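Local coordinates for neurotoxin (Clostridium botulinum, PDB 2QN0), which acts as the zinc protease light chain of botulinum neurotoxin type C1 and probably cleaves SNARE proteins, with dual substrate specificity, at residues 12-16 with 17-21; 94-97 with 98-102; 241-244 with 245-249; 395-399 with 400-404. One frame throughout, in Å; residues are numbered along the deposited sequence.

Overall arrangement
Four local turns follow one another along the chain, none nested in or crossing another. Contact 1 folds the N-terminal loop back onto strand 19-23 of the mixed sheet. Contact 2 joins helix 80-97 to helix 101-112, its centre about 25 Å from that of contact 1. Contact 3 turns the chain after helix 223-238, which carries two zinc-binding histidines, into strand 248-253; it lies across the centre of the chain from the other three. Contact 4 closes a tight turn in the long C-terminal loop region. Contacts 2 and 4 are the only pair that touch: the guanidinium groups of Arg96 and Arg100 reach the carbonyls of Ile395 and Gln396, tying the helix junction to this late loop.

Contact 1 (12-16 with 17-21); sequences DPVDN and KNILY
Asp12 lays its CB against Ile19 CD1 at the start of a loop that bends round an Asx turn at Asp15 and runs into strand 19-23, which lies between strands 136-141 and 34-38 of the mixed sheet. The carboxylate of Asp12 turns elsewhere, to the backbone N of Asn9. Pro13 contributes its carbonyl, with O resting 3.6 Å from Ile19 CD1. Val14 then splits its two methyls: CG1 comes close to Ile19 O, while CG2 meets the Tyr21 ring obliquely, 3.5 Å from CE2. Asp15 is the pivot. Its CG sits between the backbone N and the carbonyl carbon (chi1 68°), which folds the carboxylate over the following turn, where OD1 gathers three amides. Asn18 N, 2.8 Å from OD1, uses the syn lone pair, whereas Lys17 N and Ile19 N come to OD1 from opposite faces of the carboxylate, both well out of its plane. This triple grip probably stabilises the negative charge and fixes the rotation of the group. The backbone of Asp15 adds its own bond, N to Ile19 O at 3.2 Å. Asn16 N leans on that same Ile19 O through a longer, weak bond of 3.5 Å.

Contact 2 (94-97 with 98-102); sequences FKRI and NSREI
Ser99 holds its OG between its own backbone N and carbonyl carbon (chi1 73°), a rotation that swings the hydroxyl back towards helix 80-97, where it donates to Arg96 O at 2.6 Å. Asn98 turns another way: with CG placed trans to its backbone N (chi1 -162°), the amide leads off towards Ile3, whose O receives ND2, and only CB stays by the helix, 3.2 Å from Phe94 O. Ser99 gives Arg96 O two donors, its hydroxyl and its N. The hydroxyl lies in the carbonyl plane, on a lone pair, whereas Ser99 N, 3.0 Å from Arg96 O, comes from well above that plane. Behind this pair, Asn98 N closes a regular helical turn on Phe94 O at 2.8 Å.

The guanidinium ends of the two arginines come near each other, Arg96 NH1 lying 4.4 Å from Arg100 NH2. The nearness of the two charges is probably made tolerable by backbone oxygens of the 395-399 segment, Arg96 NH1 bonding to Ile395 O and Arg100 NH2 to Gln396 O, and by a salt bridge from Arg96 NH2 to Asp222. On the buried side, Phe94 and Ile97 pack against Leu227 of helix 223-238, the helix that also carries the zinc ligands His229 and His233. The whole is a helix-to-helix junction: a type I beta turn from Ile97 to Arg100 links helix 80-97 to helix 101-112, with Arg100 at the N-cap position of the second.

Contact 3 (241-244 with 245-249); sequences IAIP and NDQTI
Ile243, just before a type I beta turn from Pro244 to Gln247, packs tightly on the last residue of that turn, the two side chains crossing at about a right angle. The branch methyl CG2 of Ile243 rests 3.6 Å from Gln247 CB and nearly as close to its CG, with Phe289 and Tyr267 packed against both residues. Gln247 N closes the turn on Pro244 O at 3.1 Å; the bond is fairly straight, but the donor stands above the carbonyl plane.

The outer side is exposed and polar, sparse in van der Waals contact but with one short side-chain hydrogen bond. The bond from CA to CB of Asn245 leads away from the 241-244 segment, and its side chain lies about 11 Å from the bound zinc. Asp246 bends its carboxylate back over Pro244 CB, with OD2 at 3.7 Å in van der Waals contact. A kink at chi2 (-58°) turns the Gln247 chain so that NE2 meets Asp246 OD1 at 2.7 Å, nearly in line with the C-O bond. A water lies 2.8 Å from Pro244 O and also near Gln247 O.

Backbone bond and aliphatic crossing together hold the turn, and the Gln247 amide probably eases the charge of Asp246.

Contact 4 (395-399 with 400-404); sequences IQNGF and NIPKS
Asn397 and Asn400 are the first and last residues of a type II' beta turn, closed by a weak bond from Asn400 N to Asn397 O at 3.1 Å. A second, tighter bend follows at once: Ile401 N makes a weak bond to Phe399 O at 2.9 Å, which makes Asn400 the centre of an inverse gamma turn. Side chains fill in around the two bends. Asn397 lays CB 3.4 Å from Asn400 O and brings OD1 to within 3.7 Å of Pro402 CD, the side chains of Asn397 and Pro402 meeting at about a right angle. Ile401 slides its CG1 alongside Gly398 O, 3.4 Å away.

Gly398 sets up the first bend with phi 60° and psi -126°, a conformation that suits a residue without a side chain. Beyond it, a water bridges the turn, donating to Asn397 O and accepting from Asn400 ND2 at 2.7 Å. Gln413 OE1 also receives ND2, Asp394 OD1 takes Asn397 N, and the Phe399 ring packs edge-to-face with Tyr393.

Both backbone bonds being weak, the water bridge, the Gln413 bond and the buried Phe399 ring probably help to hold the double bend.

Contact 1 (12-16 with 17-21)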
loop_
_atom_site.group_PDB
_atom_site.type_symbol
_atom_site.label_atom_id
_atom_site.label_comp_id
_atom_site.label_asym_id
_atom_site.label_seq_id
_atom_site.Cartn_x
_atom_site.Cartn_y
_atom_site.Cartn_z
ATOM N N ASP A 12 -2.052 23.807 5.878
ATOM C CA ASP A 12 -3.368 24.172 5.355
ATOM C C ASP A 12 -4.461 23.894 6.380
ATOM O O ASP A 12 -4.449 22.865 7.055
ATOM C CB ASP A 12 -3.667 23.428 4.049
ATOM C CG ASP A 12 -2.815 23.915 2.891
ATOM O OD1 ASP A 12 -2.177 24.985 3.026
ATOM O OD2 ASP A 12 -2.790 23.237 1.841
ATOM N N PRO A 13 -5.427 24.818 6.508
ATOM C CA PRO A 13 -6.542 24.709 7.452
ATOM C C PRO A 13 -7.499 23.550 7.193
ATOM O O PRO A 13 -7.718 23.157 6.048
ATOM C CB PRO A 13 -7.262 26.053 7.300
ATOM C CG PRO A 13 -6.211 26.971 6.747
ATOM C CD PRO A 13 -5.504 26.087 5.764
ATOM N N VAL A 14 -8.068 23.022 8.272
ATOM C CA VAL A 14 -9.054 21.951 8.184
ATOM C C VAL A 14 -10.231 22.550 7.419
ATOM O O VAL A 14 -10.585 23.709 7.635
ATOM C CB VAL A 14 -9.523 21.522 9.594
ATOM C CG1 VAL A 14 -10.772 20.652 9.500
ATOM C CG2 VAL A 14 -8.404 20.770 10.302
ATOM N N ASP A 15 -10.829 21.780 6.516
ATOM C CA ASP A 15 -11.955 22.285 5.733
ATOM C C ASP A 15 -13.147 21.338 5.808
ATOM O O ASP A 15 -14.102 21.460 5.039
ATOM C CB ASP A 15 -11.537 22.483 4.276
ATOM C CG ASP A 15 -11.243 21.173 3.571
ATOM O OD1 ASP A 15 -11.234 20.127 4.250
ATOM O OD2 ASP A 15 -11.020 21.188 2.341
ATOM N N ASN A 16 -13.071 20.392 6.738
ATOM C CA ASN A 16 -14.131 19.414 6.949
ATOM C C ASN A 16 -14.467 18.635 5.681
ATOM O O ASN A 16 -15.560 18.081 5.561
ATOM C CB ASN A 16 -15.383 20.118 7.472
ATOM C CG ASN A 16 -15.091 21.017 8.658
ATOM O OD1 ASN A 16 -14.518 20.577 9.655
ATOM N ND2 ASN A 16 -15.479 22.283 8.555
ATOM N N LYS A 17 -13.527 18.590 4.742
ATOM C CA LYS A 17 -13.739 17.875 3.490
ATOM C C LYS A 17 -12.506 17.076 3.070
ATOM O O LYS A 17 -12.563 15.850 2.971
ATOM C CB LYS A 17 -14.114 18.850 2.372
ATOM C CG LYS A 17 -14.481 18.154 1.071
ATOM C CD LYS A 17 -14.739 19.145 -0.050
ATOM C CE LYS A 17 -15.101 18.423 -1.336
ATOM N NZ LYS A 17 -16.280 17.530 -1.147
ATOM N N ASN A 18 -11.400 17.771 2.817
ATOM C CA ASN A 18 -10.165 17.108 2.406
ATOM C C ASN A 18 -9.070 17.168 3.460
ATOM O O ASN A 18 -8.035 16.515 3.324
ATOM C CB ASN A 18 -9.640 17.706 1.101
ATOM C CG ASN A 18 -10.574 17.469 -0.061
ATOM O OD1 ASN A 18 -11.269 16.456 -0.113
ATOM N ND2 ASN A 18 -10.587 18.396 -1.009
ATOM N N ILE A 19 -9.289 17.967 4.498
ATOM C CA ILE A 19 -8.324 18.091 5.585
ATOM C C ILE A 19 -9.101 17.994 6.891
ATOM O O ILE A 19 -9.986 18.809 7.165
ATOM C CB ILE A 19 -7.554 19.433 5.510
ATOM C CG1 ILE A 19 -6.852 19.542 4.151
ATOM C CG2 ILE A 19 -6.532 19.517 6.644
ATOM C CD1 ILE A 19 -5.972 20.777 3.988
ATOM N N LEU A 20 -8.773 16.982 7.688
ATOM C CA LEU A 20 -9.459 16.735 8.949
ATOM C C LEU A 20 -8.498 16.170 9.979
ATOM O O LEU A 20 -7.362 15.818 9.663
ATOM C CB LEU A 20 -10.564 15.689 8.750
ATOM C CG LEU A 20 -11.568 15.792 7.602
ATOM C CD1 LEU A 20 -12.334 14.484 7.466
ATOM C CD2 LEU A 20 -12.518 16.933 7.871
ATOM N N TYR A 21 -8.976 16.083 11.217
ATOM C CA TYR A 21 -8.215 15.492 12.308
ATOM C C TYR A 21 -8.906 14.160 12.552
ATOM O O TYR A 21 -10.118 14.117 12.759
ATOM C CB TYR A 21 -8.281 16.363 13.562
ATOM C CG TYR A 21 -7.258 17.475 13.557
ATOM C CD1 TYR A 21 -5.917 17.214 13.847
ATOM C CD2 TYR A 21 -7.620 18.781 13.233
ATOM C CE1 TYR A 21 -4.960 18.227 13.812
ATOM C CE2 TYR A 21 -6.672 19.802 13.195
ATOM C CZ TYR A 21 -5.347 19.516 13.484
ATOM O OH TYR A 21 -4.406 20.518 13.430
#

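Contact 2 (94-97 with 98-102)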
loop_
_atom_site.group_PDB
_atom_site.type_symbol
_atom_site.label_atom_id
_atom_site.label_comp_id
_atom_site.label_asym_id
_atom_site.label_seq_id
_atom_site.Cartn_x
_atom_site.Cartn_y
_atom_site.Cartn_z
ATOM N N PHE A 94 2.171 10.144 -6.194
ATOM C CA PHE A 94 0.879 9.749 -6.743
ATOM C C PHE A 94 0.684 10.371 -8.120
ATOM O O PHE A 94 0.107 9.751 -9.007
ATOM C CB PHE A 94 -0.271 10.144 -5.813
ATOM C CG PHE A 94 -0.686 9.044 -4.871
ATOM C CD1 PHE A 94 0.035 8.791 -3.711
ATOM C CD2 PHE A 94 -1.776 8.231 -5.172
ATOM C CE1 PHE A 94 -0.319 7.745 -2.861
ATOM C CE2 PHE A 94 -2.140 7.181 -4.331
ATOM C CZ PHE A 94 -1.408 6.937 -3.171
ATOM N N LYS A 95 1.167 11.596 -8.305
ATOM C CA LYS A 95 1.045 12.243 -9.609
ATOM C C LYS A 95 1.836 11.458 -10.660
ATOM O O LYS A 95 1.389 11.295 -11.797
ATOM C CB LYS A 95 1.558 13.686 -9.540
ATOM C CG LYS A 95 0.675 14.626 -8.726
ATOM C CD LYS A 95 1.291 16.024 -8.699
ATOM C CE LYS A 95 0.485 16.998 -7.864
ATOM N NZ LYS A 95 1.144 18.342 -7.856
ATOM N N ARG A 96 3.011 10.967 -10.279
ATOM C CA ARG A 96 3.831 10.203 -11.212
ATOM C C ARG A 96 3.161 8.863 -11.502
ATOM O O ARG A 96 3.135 8.405 -12.641
ATOM C CB ARG A 96 5.242 9.992 -10.645
ATOM C CG ARG A 96 6.175 9.201 -11.563
ATOM C CD ARG A 96 7.634 9.478 -11.217
ATOM N NE ARG A 96 8.544 8.421 -11.659
ATOM C CZ ARG A 96 8.724 8.044 -12.922
ATOM N NH1 ARG A 96 8.053 8.633 -13.904
ATOM N NH2 ARG A 96 9.586 7.072 -13.203
ATOM N N ILE A 97 2.607 8.240 -10.470
ATOM C CA ILE A 97 1.917 6.970 -10.659
ATOM C C ILE A 97 0.752 7.200 -11.623
ATOM O O ILE A 97 0.502 6.403 -12.528
ATOM C CB ILE A 97 1.378 6.429 -9.310
ATOM C CG1 ILE A 97 2.552 5.995 -8.426
ATOM C CG2 ILE A 97 0.426 5.252 -9.551
ATOM C CD1 ILE A 97 2.163 5.658 -6.993
ATOM N N ASN A 98 0.066 8.323 -11.431
ATOM C CA ASN A 98 -1.093 8.699 -12.234
ATOM C C ASN A 98 -0.757 9.091 -13.673
ATOM O O ASN A 98 -1.660 9.281 -14.489
ATOM C CB ASN A 98 -1.822 9.857 -11.537
ATOM C CG ASN A 98 -3.249 10.033 -12.020
ATOM O OD1 ASN A 98 -3.963 9.057 -12.255
ATOM N ND2 ASN A 98 -3.683 11.284 -12.141
ATOM N N SER A 99 0.532 9.203 -13.988
ATOM C CA SER A 99 0.948 9.595 -15.333
ATOM C C SER A 99 0.852 8.479 -16.375
ATOM O O SER A 99 0.941 8.746 -17.573
ATOM C CB SER A 99 2.376 10.165 -15.309
ATOM O OG SER A 99 3.348 9.151 -15.105
ATOM N N ARG A 100 0.689 7.232 -15.928
ATOM C CA ARG A 100 0.541 6.099 -16.846
ATOM C C ARG A 100 -0.840 5.492 -16.616
ATOM O O ARG A 100 -1.354 5.511 -15.499
ATOM C CB ARG A 100 1.609 5.024 -16.604
ATOM C CG ARG A 100 3.044 5.529 -16.641
ATOM C CD ARG A 100 3.333 6.344 -17.873
ATOM N NE ARG A 100 4.610 7.043 -17.761
ATOM C CZ ARG A 100 5.795 6.502 -18.017
ATOM N NH1 ARG A 100 5.881 5.238 -18.412
ATOM N NH2 ARG A 100 6.896 7.232 -17.881
ATOM N N GLU A 101 -1.432 4.938 -17.669
ATOM C CA GLU A 101 -2.767 4.366 -17.562
ATOM C C GLU A 101 -2.953 3.321 -16.467
ATOM O O GLU A 101 -3.969 3.328 -15.773
ATOM C CB GLU A 101 -3.196 3.770 -18.905
ATOM C CG GLU A 101 -3.216 4.778 -20.041
ATOM C CD GLU A 101 -3.935 4.258 -21.270
ATOM O OE1 GLU A 101 -3.606 3.143 -21.727
ATOM O OE2 GLU A 101 -4.827 4.968 -21.781
ATOM N N ILE A 102 -1.990 2.420 -16.305
ATOM C CA ILE A 102 -2.143 1.390 -15.287
ATOM C C ILE A 102 -2.153 2.001 -13.888
ATOM O O ILE A 102 -2.888 1.545 -13.012
ATOM C CB ILE A 102 -1.040 0.306 -15.400
ATOM C CG1 ILE A 102 -1.439 -0.912 -14.559
ATOM C CG2 ILE A 102 0.311 0.860 -14.953
ATOM C CD1 ILE A 102 -0.602 -2.148 -14.835
#

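Contact 3 (241-244 with 245-249)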
loop_
_atom_site.group_PDB
_atom_site.type_symbol
_atom_site.label_atom_id
_atom_site.label_comp_id
_atom_site.label_asym_id
_atom_site.label_seq_id
_atom_site.Cartn_x
_atom_site.Cartn_y
_atom_site.Cartn_z
ATOM N N ILE A 241 -8.863 -10.644 -1.347
ATOM C CA ILE A 241 -8.150 -11.812 -1.843
ATOM C C ILE A 241 -6.746 -11.947 -1.259
ATOM O O ILE A 241 -5.899 -12.648 -1.816
ATOM C CB ILE A 241 -8.051 -11.796 -3.383
ATOM C CG1 ILE A 241 -7.274 -10.561 -3.852
ATOM C CG2 ILE A 241 -9.450 -11.809 -3.983
ATOM C CD1 ILE A 241 -6.860 -10.618 -5.304
ATOM N N ALA A 242 -6.498 -11.282 -0.135
ATOM C CA ALA A 242 -5.187 -11.359 0.509
ATOM C C ALA A 242 -4.901 -12.794 0.947
ATOM O O ALA A 242 -5.799 -13.503 1.404
ATOM C CB ALA A 242 -5.138 -10.424 1.721
ATOM N N ILE A 243 -3.651 -13.221 0.794
ATOM C CA ILE A 243 -3.248 -14.570 1.194
ATOM C C ILE A 243 -2.687 -14.489 2.608
ATOM O O ILE A 243 -1.867 -13.619 2.902
ATOM C CB ILE A 243 -2.140 -15.130 0.271
ATOM C CG1 ILE A 243 -2.580 -15.055 -1.195
ATOM C CG2 ILE A 243 -1.811 -16.570 0.670
ATOM C CD1 ILE A 243 -3.772 -15.908 -1.530
ATOM N N PRO A 244 -3.123 -15.388 3.507
ATOM C CA PRO A 244 -2.629 -15.369 4.888
ATOM C C PRO A 244 -1.102 -15.387 4.933
ATOM O O PRO A 244 -0.456 -16.041 4.111
ATOM C CB PRO A 244 -3.248 -16.628 5.491
ATOM C CG PRO A 244 -4.532 -16.756 4.740
ATOM C CD PRO A 244 -4.100 -16.476 3.320
ATOM N N ASN A 245 -0.529 -14.672 5.896
ATOM C CA ASN A 245 0.922 -14.595 6.024
ATOM C C ASN A 245 1.602 -15.923 6.355
ATOM O O ASN A 245 2.824 -16.030 6.267
ATOM C CB ASN A 245 1.306 -13.543 7.070
ATOM C CG ASN A 245 0.631 -13.771 8.407
ATOM O OD1 ASN A 245 0.714 -14.858 8.982
ATOM N ND2 ASN A 245 -0.039 -12.742 8.913
ATOM N N ASP A 246 0.820 -16.933 6.727
ATOM C CA ASP A 246 1.389 -18.240 7.054
ATOM C C ASP A 246 1.649 -19.082 5.806
ATOM O O ASP A 246 2.189 -20.185 5.894
ATOM C CB ASP A 246 0.471 -19.005 8.015
ATOM C CG ASP A 246 -0.948 -19.128 7.497
ATOM O OD1 ASP A 246 -1.131 -19.601 6.358
ATOM O OD2 ASP A 246 -1.885 -18.755 8.235
ATOM N N GLN A 247 1.253 -18.562 4.649
ATOM C CA GLN A 247 1.467 -19.252 3.376
ATOM C C GLN A 247 2.805 -18.753 2.844
ATOM O O GLN A 247 2.903 -17.639 2.340
ATOM C CB GLN A 247 0.338 -18.915 2.402
ATOM C CG GLN A 247 -1.020 -19.396 2.877
ATOM C CD GLN A 247 -1.044 -20.898 3.105
ATOM O OE1 GLN A 247 -0.783 -21.676 2.191
ATOM N NE2 GLN A 247 -1.354 -21.307 4.326
ATOM N N THR A 248 3.832 -19.586 2.946
ATOM C CA THR A 248 5.174 -19.180 2.542
ATOM C C THR A 248 5.986 -20.278 1.871
ATOM O O THR A 248 5.590 -21.442 1.856
ATOM C CB THR A 248 5.980 -18.761 3.779
ATOM O OG1 THR A 248 6.119 -19.898 4.644
ATOM C CG2 THR A 248 5.268 -17.663 4.549
ATOM N N ILE A 249 7.130 -19.884 1.320
ATOM C CA ILE A 249 8.071 -20.815 0.714
ATOM C C ILE A 249 9.431 -20.454 1.316
ATOM O O ILE A 249 9.853 -19.297 1.268
ATOM C CB ILE A 249 8.102 -20.714 -0.834
ATOM C CG1 ILE A 249 9.178 -21.654 -1.386
ATOM C CG2 ILE A 249 8.342 -19.272 -1.280
ATOM C CD1 ILE A 249 9.202 -21.737 -2.898
HETATM O O HOH W 1 1.278 -14.942 2.207
#

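Contact 4 (395-399 with 400-404)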
loop_
_atom_site.group_PDB
_atom_site.type_symbol
_atom_site.label_atom_id
_atom_site.label_comp_id
_atom_site.label_asym_id
_atom_site.label_seq_id
_atom_site.Cartn_x
_atom_site.Cartn_y
_atom_site.Cartn_z
ATOM N N ILE A 395 7.991 14.095 -12.449
ATOM C CA ILE A 395 6.843 13.241 -12.727
ATOM C C ILE A 395 6.964 12.360 -13.966
ATOM O O ILE A 395 6.632 11.174 -13.926
ATOM C CB ILE A 395 5.552 14.095 -12.840
ATOM C CG1 ILE A 395 5.236 14.725 -11.483
ATOM C CG2 ILE A 395 4.388 13.240 -13.322
ATOM C CD1 ILE A 395 4.086 15.713 -11.512
ATOM N N GLN A 396 7.447 12.926 -15.064
ATOM C CA GLN A 396 7.560 12.171 -16.304
ATOM C C GLN A 396 8.636 11.086 -16.352
ATOM O O GLN A 396 8.364 9.970 -16.798
ATOM C CB GLN A 396 7.766 13.129 -17.480
ATOM C CG GLN A 396 7.786 12.452 -18.846
ATOM C CD GLN A 396 6.499 11.699 -19.149
ATOM O OE1 GLN A 396 5.398 12.204 -18.919
ATOM N NE2 GLN A 396 6.632 10.487 -19.680
ATOM N N ASN A 397 9.845 11.403 -15.898
ATOM C CA ASN A 397 10.940 10.437 -15.969
ATOM C C ASN A 397 11.608 10.020 -14.666
ATOM O O ASN A 397 12.615 9.315 -14.698
ATOM C CB ASN A 397 12.027 10.960 -16.911
ATOM C CG ASN A 397 11.516 11.205 -18.311
ATOM O OD1 ASN A 397 11.361 12.349 -18.738
ATOM N ND2 ASN A 397 11.241 10.127 -19.036
ATOM N N GLY A 398 11.061 10.434 -13.530
ATOM C CA GLY A 398 11.687 10.075 -12.270
ATOM C C GLY A 398 13.107 10.616 -12.229
ATOM O O GLY A 398 13.322 11.809 -12.448
ATOM N N PHE A 399 14.079 9.745 -11.965
ATOM C CA PHE A 399 15.488 10.148 -11.894
ATOM C C PHE A 399 16.175 10.219 -13.259
ATOM O O PHE A 399 17.165 10.932 -13.422
ATOM C CB PHE A 399 16.294 9.160 -11.039
ATOM C CG PHE A 399 15.946 9.170 -9.578
ATOM C CD1 PHE A 399 16.245 10.270 -8.779
ATOM C CD2 PHE A 399 15.356 8.053 -8.987
ATOM C CE1 PHE A 399 15.965 10.261 -7.411
ATOM C CE2 PHE A 399 15.072 8.031 -7.622
ATOM C CZ PHE A 399 15.379 9.136 -6.829
ATOM N N ASN A 400 15.661 9.468 -14.229
ATOM C CA ASN A 400 16.268 9.401 -15.561
ATOM C C ASN A 400 15.879 10.564 -16.470
ATOM O O ASN A 400 15.294 10.378 -17.539
ATOM C CB ASN A 400 15.907 8.059 -16.195
ATOM C CG ASN A 400 16.227 6.894 -15.276
ATOM O OD1 ASN A 400 17.314 6.835 -14.702
ATOM N ND2 ASN A 400 15.284 5.966 -15.125
ATOM N N ILE A 401 16.252 11.760 -16.032
ATOM C CA ILE A 401 15.941 13.005 -16.729
ATOM C C ILE A 401 16.879 13.325 -17.893
ATOM O O ILE A 401 18.095 13.384 -17.726
ATOM C CB ILE A 401 15.968 14.178 -15.728
ATOM C CG1 ILE A 401 15.018 13.876 -14.562
ATOM C CG2 ILE A 401 15.565 15.474 -16.421
ATOM C CD1 ILE A 401 15.196 14.788 -13.360
ATOM N N PRO A 402 16.312 13.545 -19.092
ATOM C CA PRO A 402 17.073 13.864 -20.305
ATOM C C PRO A 402 17.905 15.141 -20.165
ATOM O O PRO A 402 19.055 15.195 -20.602
ATOM C CB PRO A 402 15.984 14.005 -21.367
ATOM C CG PRO A 402 14.917 13.074 -20.879
ATOM C CD PRO A 402 14.882 13.385 -19.406
ATOM N N LYS A 403 17.311 16.161 -19.551
ATOM C CA LYS A 403 17.980 17.442 -19.344
ATOM C C LYS A 403 19.249 17.279 -18.517
ATOM O O LYS A 403 20.179 18.081 -18.624
ATOM C CB LYS A 403 17.038 18.416 -18.635
ATOM C CG LYS A 403 17.642 19.789 -18.377
ATOM C CD LYS A 403 16.776 20.611 -17.434
ATOM C CE LYS A 403 16.705 19.971 -16.051
ATOM N NZ LYS A 403 15.854 20.752 -15.112
ATOM N N SER A 404 19.278 16.244 -17.686
ATOM C CA SER A 404 20.435 15.974 -16.841
ATOM C C SER A 404 21.366 14.996 -17.549
ATOM O O SER A 404 22.450 14.690 -17.053
ATOM C CB SER A 404 19.986 15.369 -15.507
ATOM O OG SER A 404 19.040 16.199 -14.853
HETATM O O HOH W 2 12.672 6.427 -15.753
#